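Local coordinates for transmembrane oligosaccharyl transferase, putative (Archaeoglobus fulgidus, PDB 3VGP), which belongs to the STT3/AglB family of oligosaccharyl transferases, integral membrane proteins with a C-terminal globular domain, the part modelled in this structure, at residues Y33-W44 against V53-D64. The protein carries 1 engineered substitution. Numbering follows the deposited sequence.
Engineered in segment 53-64: Ala55 (natural residue Cys).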
loop_
_atom_site.group_PDB
_atom_site.type_symbol
_atom_site.label_atom_id
_atom_site.label_comp_id
_atom_site.label_asym_id
_atom_site.label_seq_id
_atom_site.Cartn_x
_atom_site.Cartn_y
_atom_site.Cartn_z
ATOM N N TYR A 33 2.342 10.934 -6.460
ATOM C CA TYR A 33 3.080 10.508 -5.279
ATOM C C TYR A 33 3.795 9.197 -5.591
ATOM O O TYR A 33 3.383 8.455 -6.480
ATOM C CB TYR A 33 2.208 10.409 -4.012
ATOM C CG TYR A 33 1.023 9.478 -4.036
ATOM C CD1 TYR A 33 -0.217 9.907 -4.500
ATOM C CD2 TYR A 33 1.127 8.187 -3.518
ATOM C CE1 TYR A 33 -1.337 9.073 -4.444
ATOM C CE2 TYR A 33 0.017 7.345 -3.457
ATOM C CZ TYR A 33 -1.209 7.794 -3.919
ATOM O OH TYR A 33 -2.307 6.966 -3.856
ATOM N N SER A 34 4.875 8.934 -4.866
ATOM C CA SER A 34 5.711 7.766 -5.116
ATOM C C SER A 34 5.441 6.491 -4.343
ATOM O O SER A 34 5.715 5.399 -4.840
ATOM C CB SER A 34 7.175 8.144 -4.894
ATOM O OG SER A 34 7.561 9.195 -5.758
ATOM N N VAL A 35 4.924 6.623 -3.131
ATOM C CA VAL A 35 4.690 5.456 -2.297
ATOM C C VAL A 35 3.233 5.243 -1.932
ATOM O O VAL A 35 2.561 6.161 -1.465
ATOM C CB VAL A 35 5.510 5.559 -0.990
ATOM C CG1 VAL A 35 5.279 4.319 -0.123
ATOM C CG2 VAL A 35 6.989 5.735 -1.318
HETATM N N MSE A 36 2.747 4.031 -2.166
HETATM C CA MSE A 36 1.380 3.693 -1.804
HETATM C C MSE A 36 1.407 2.742 -0.622
HETATM O O MSE A 36 1.938 1.633 -0.718
HETATM C CB MSE A 36 0.644 3.021 -2.951
HETATM C CG MSE A 36 -0.723 2.545 -2.518
HETATM SE SE MSE A 36 -1.649 1.748 -3.957
HETATM C CE MSE A 36 -2.213 3.343 -4.841
ATOM N N SER A 37 0.830 3.176 0.491
ATOM C CA SER A 37 0.802 2.357 1.695
ATOM C C SER A 37 -0.437 2.721 2.500
ATOM O O SER A 37 -1.121 3.699 2.183
ATOM C CB SER A 37 2.063 2.620 2.526
ATOM O OG SER A 37 2.193 1.689 3.587
ATOM N N TRP A 38 -0.725 1.931 3.530
ATOM C CA TRP A 38 -1.874 2.180 4.385
ATOM C C TRP A 38 -1.370 2.995 5.562
ATOM O O TRP A 38 -0.700 2.476 6.455
ATOM C CB TRP A 38 -2.480 0.870 4.883
ATOM C CG TRP A 38 -3.761 1.074 5.632
ATOM C CD1 TRP A 38 -3.998 0.794 6.950
ATOM C CD2 TRP A 38 -4.981 1.607 5.110
ATOM N NE1 TRP A 38 -5.290 1.120 7.280
ATOM C CE2 TRP A 38 -5.917 1.620 6.169
ATOM C CE3 TRP A 38 -5.375 2.074 3.852
ATOM C CZ2 TRP A 38 -7.223 2.086 6.006
ATOM C CZ3 TRP A 38 -6.677 2.536 3.690
ATOM C CH2 TRP A 38 -7.583 2.539 4.762
ATOM N N TRP A 39 -1.707 4.277 5.554
ATOM C CA TRP A 39 -1.255 5.188 6.588
ATOM C C TRP A 39 -2.227 5.498 7.705
ATOM O O TRP A 39 -3.442 5.464 7.527
ATOM C CB TRP A 39 -0.865 6.536 5.977
ATOM C CG TRP A 39 0.367 6.530 5.151
ATOM C CD1 TRP A 39 0.459 6.305 3.809
ATOM C CD2 TRP A 39 1.698 6.781 5.611
ATOM N NE1 TRP A 39 1.767 6.404 3.402
ATOM C CE2 TRP A 39 2.548 6.695 4.490
ATOM C CE3 TRP A 39 2.253 7.071 6.866
ATOM C CZ2 TRP A 39 3.930 6.888 4.583
ATOM C CZ3 TRP A 39 3.628 7.264 6.958
ATOM C CH2 TRP A 39 4.449 7.172 5.822
ATOM N N ASP A 40 -1.646 5.810 8.857
ATOM C CA ASP A 40 -2.389 6.256 10.021
ATOM C C ASP A 40 -2.107 7.750 9.904
ATOM O O ASP A 40 -0.966 8.147 9.653
ATOM C CB ASP A 40 -1.782 5.709 11.312
ATOM C CG ASP A 40 -2.253 6.467 12.542
ATOM O OD1 ASP A 40 -1.801 7.614 12.741
ATOM O OD2 ASP A 40 -3.079 5.923 13.306
ATOM N N TYR A 41 -3.134 8.573 10.053
ATOM C CA TYR A 41 -2.963 10.013 9.926
ATOM C C TYR A 41 -1.781 10.574 10.713
ATOM O O TYR A 41 -1.000 11.367 10.188
ATOM C CB TYR A 41 -4.252 10.725 10.339
ATOM C CG TYR A 41 -4.199 12.215 10.129
ATOM C CD1 TYR A 41 -3.713 13.061 11.123
ATOM C CD2 TYR A 41 -4.608 12.778 8.921
ATOM C CE1 TYR A 41 -3.635 14.437 10.920
ATOM C CE2 TYR A 41 -4.533 14.147 8.708
ATOM C CZ TYR A 41 -4.047 14.969 9.710
ATOM O OH TYR A 41 -3.976 16.326 9.503
ATOM N N GLY A 42 -1.649 10.156 11.968
ATOM C CA GLY A 42 -0.561 10.643 12.800
ATOM C C GLY A 42 0.828 10.431 12.230
ATOM O O GLY A 42 1.726 11.241 12.453
ATOM N N ASN A 43 1.008 9.337 11.499
ATOM C CA ASN A 43 2.293 9.017 10.890
ATOM C C ASN A 43 2.453 9.781 9.573
ATOM O O ASN A 43 3.492 10.388 9.308
ATOM C CB ASN A 43 2.373 7.510 10.621
ATOM C CG ASN A 43 2.180 6.672 11.880
ATOM O OD1 ASN A 43 1.906 5.474 11.803
ATOM N ND2 ASN A 43 2.333 7.296 13.041
ATOM N N TRP A 44 1.402 9.740 8.759
ATOM C CA TRP A 44 1.359 10.396 7.451
ATOM C C TRP A 44 1.721 11.880 7.501
ATOM O O TRP A 44 2.440 12.384 6.638
ATOM C CB TRP A 44 -0.049 10.218 6.856
ATOM C CG TRP A 44 -0.323 10.985 5.588
ATOM C CD1 TRP A 44 -0.008 10.614 4.312
ATOM C CD2 TRP A 44 -0.974 12.258 5.488
ATOM N NE1 TRP A 44 -0.425 11.579 3.422
ATOM C CE2 TRP A 44 -1.018 12.599 4.119
ATOM C CE3 TRP A 44 -1.522 13.145 6.426
ATOM C CZ2 TRP A 44 -1.593 13.793 3.662
ATOM C CZ3 TRP A 44 -2.093 14.333 5.972
ATOM C CH2 TRP A 44 -2.121 14.644 4.600
ATOM N N VAL A 53 6.190 12.129 -1.645
ATOM C CA VAL A 53 6.496 10.752 -1.284
ATOM C C VAL A 53 5.150 10.068 -1.039
ATOM O O VAL A 53 4.894 8.969 -1.531
ATOM C CB VAL A 53 7.362 10.685 -0.007
ATOM C CG1 VAL A 53 7.571 9.237 0.411
ATOM C CG2 VAL A 53 8.706 11.350 -0.266
ATOM N N VAL A 54 4.287 10.740 -0.284
ATOM C CA VAL A 54 2.957 10.224 0.020
ATOM C C VAL A 54 1.904 11.139 -0.593
ATOM O O VAL A 54 2.224 12.218 -1.091
ATOM C CB VAL A 54 2.712 10.132 1.545
ATOM C CG1 VAL A 54 3.736 9.215 2.173
ATOM C CG2 VAL A 54 2.777 11.515 2.173
ATOM N N ALA A 55 0.648 10.707 -0.557
ATOM C CA ALA A 55 -0.446 11.495 -1.117
ATOM C C ALA A 55 -0.602 12.844 -0.415
ATOM O O ALA A 55 -0.550 12.922 0.813
ATOM C CB ALA A 55 -1.747 10.711 -1.027
ATOM N N ASN A 56 -0.801 13.897 -1.204
ATOM C CA ASN A 56 -0.977 15.248 -0.671
ATOM C C ASN A 56 -2.207 15.355 0.216
ATOM O O ASN A 56 -2.233 16.143 1.161
ATOM C CB ASN A 56 -1.118 16.260 -1.810
ATOM C CG ASN A 56 0.206 16.608 -2.455
ATOM O OD1 ASN A 56 0.241 17.191 -3.538
ATOM N ND2 ASN A 56 1.302 16.264 -1.790
ATOM N N ASN A 57 -3.233 14.571 -0.110
ATOM C CA ASN A 57 -4.487 14.568 0.635
ATOM C C ASN A 57 -4.625 13.205 1.309
ATOM O O ASN A 57 -4.657 12.176 0.637
ATOM C CB ASN A 57 -5.653 14.828 -0.329
ATOM C CG ASN A 57 -7.000 14.870 0.366
ATOM O OD1 ASN A 57 -7.649 13.839 0.549
ATOM N ND2 ASN A 57 -7.428 16.069 0.766
ATOM N N PHE A 58 -4.700 13.207 2.636
ATOM C CA PHE A 58 -4.793 11.963 3.392
ATOM C C PHE A 58 -5.918 11.031 2.974
ATOM O O PHE A 58 -5.677 9.855 2.712
ATOM C CB PHE A 58 -4.932 12.239 4.891
ATOM C CG PHE A 58 -4.995 10.988 5.714
ATOM C CD1 PHE A 58 -3.859 10.213 5.904
ATOM C CD2 PHE A 58 -6.203 10.551 6.247
ATOM C CE1 PHE A 58 -3.923 9.014 6.612
ATOM C CE2 PHE A 58 -6.279 9.354 6.957
ATOM C CZ PHE A 58 -5.134 8.585 7.138
ATOM N N GLN A 59 -7.143 11.550 2.929
ATOM C CA GLN A 59 -8.303 10.748 2.559
ATOM C C GLN A 59 -8.202 10.142 1.162
ATOM O O GLN A 59 -8.562 8.978 0.955
ATOM C CB GLN A 59 -9.581 11.589 2.664
ATOM C CG GLN A 59 -10.860 10.780 2.525
ATOM C CD GLN A 59 -10.957 9.666 3.550
ATOM O OE1 GLN A 59 -10.860 9.903 4.755
ATOM N NE2 GLN A 59 -11.150 8.438 3.075
ATOM N N ALA A 60 -7.725 10.929 0.201
ATOM C CA ALA A 60 -7.586 10.446 -1.166
ATOM C C ALA A 60 -6.570 9.310 -1.202
ATOM O O ALA A 60 -6.762 8.310 -1.894
ATOM C CB ALA A 60 -7.145 11.591 -2.090
ATOM N N GLY A 61 -5.491 9.469 -0.446
ATOM C CA GLY A 61 -4.466 8.443 -0.395
ATOM C C GLY A 61 -4.999 7.163 0.223
ATOM O O GLY A 61 -4.639 6.061 -0.198
ATOM N N ALA A 62 -5.864 7.306 1.222
ATOM C CA ALA A 62 -6.444 6.149 1.899
ATOM C C ALA A 62 -7.380 5.400 0.955
ATOM O O ALA A 62 -7.352 4.172 0.879
ATOM C CB ALA A 62 -7.206 6.600 3.155
ATOM N N VAL A 63 -8.212 6.143 0.234
ATOM C CA VAL A 63 -9.139 5.521 -0.698
ATOM C C VAL A 63 -8.352 4.840 -1.807
ATOM O O VAL A 63 -8.693 3.735 -2.216
ATOM C CB VAL A 63 -10.104 6.552 -1.303
ATOM C CG1 VAL A 63 -10.938 5.901 -2.397
ATOM C CG2 VAL A 63 -11.011 7.102 -0.208
ATOM N N ASP A 64 -7.301 5.500 -2.292
ATOM C CA ASP A 64 -6.465 4.910 -3.340
ATOM C C ASP A 64 -5.928 3.562 -2.864
ATOM O O ASP A 64 -6.046 2.551 -3.552
ATOM C CB ASP A 64 -5.247 5.787 -3.665
ATOM C CG ASP A 64 -5.590 7.030 -4.466
ATOM O OD1 ASP A 64 -6.707 7.123 -5.010
ATOM O OD2 ASP A 64 -4.708 7.913 -4.561
HETATM O O HOH W 1 -2.054 5.661 -1.156
#
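Trp44, two residues past the WWDYG motif (Trp38 to Gly42) that marks STT3/AglB proteins, lies between Val54 and Phe58 and ties the motif to the loop and helix of residues 53-64. Its indole N-H donates to Ala55 O (NE1 to O 2.9 Å), almost in the ring plane and in the plane of the carbonyl, which helps set the tilt of the indole. Phe58 comes over one indole face: its CB sits 3.6 Å from the centroid of the six-membered ring of Trp44, while its own ring turns an edge to the five-membered ring, planes at 62°. Val54 divides its branches between two tryptophans, CG2 reaching NE1 of Trp44 at 3.4 Å and CG1 meeting CZ2 of Trp39 at 3.4 Å.

At the other buried end the hydroxyl of Tyr33 carries a polar contact. With CG placed between its backbone N and carbonyl carbon (chi1 59°), the Tyr33 ring runs across the loop, taking the methyl of Ala55, an engineered residue, over one face. Tyr33 OH then donates to OD2 of Asp64 at 2.7 Å, on the anti side of a carboxylate nearly coplanar with the ring; Arg84 makes a salt bridge to the same oxygen, which would favour the charged carboxylate. A water donates to both Tyr33 OH and Gly61 O, linking the phenol to the helix backbone. At the backbone end of Tyr33, Val35 N donates to Val53 O (2.8 Å), fastening the short edge strand to the loop.

Packing is looser toward solvent, where Asn56 and Asn57 are exposed and add little to the interface. Tyr41, also exposed, completes the aromatic cluster with a T-shaped contact, planes at 80°: its ring edge meets the face of Phe58, with Tyr41 CD2 3.7 Å from Phe58 CG.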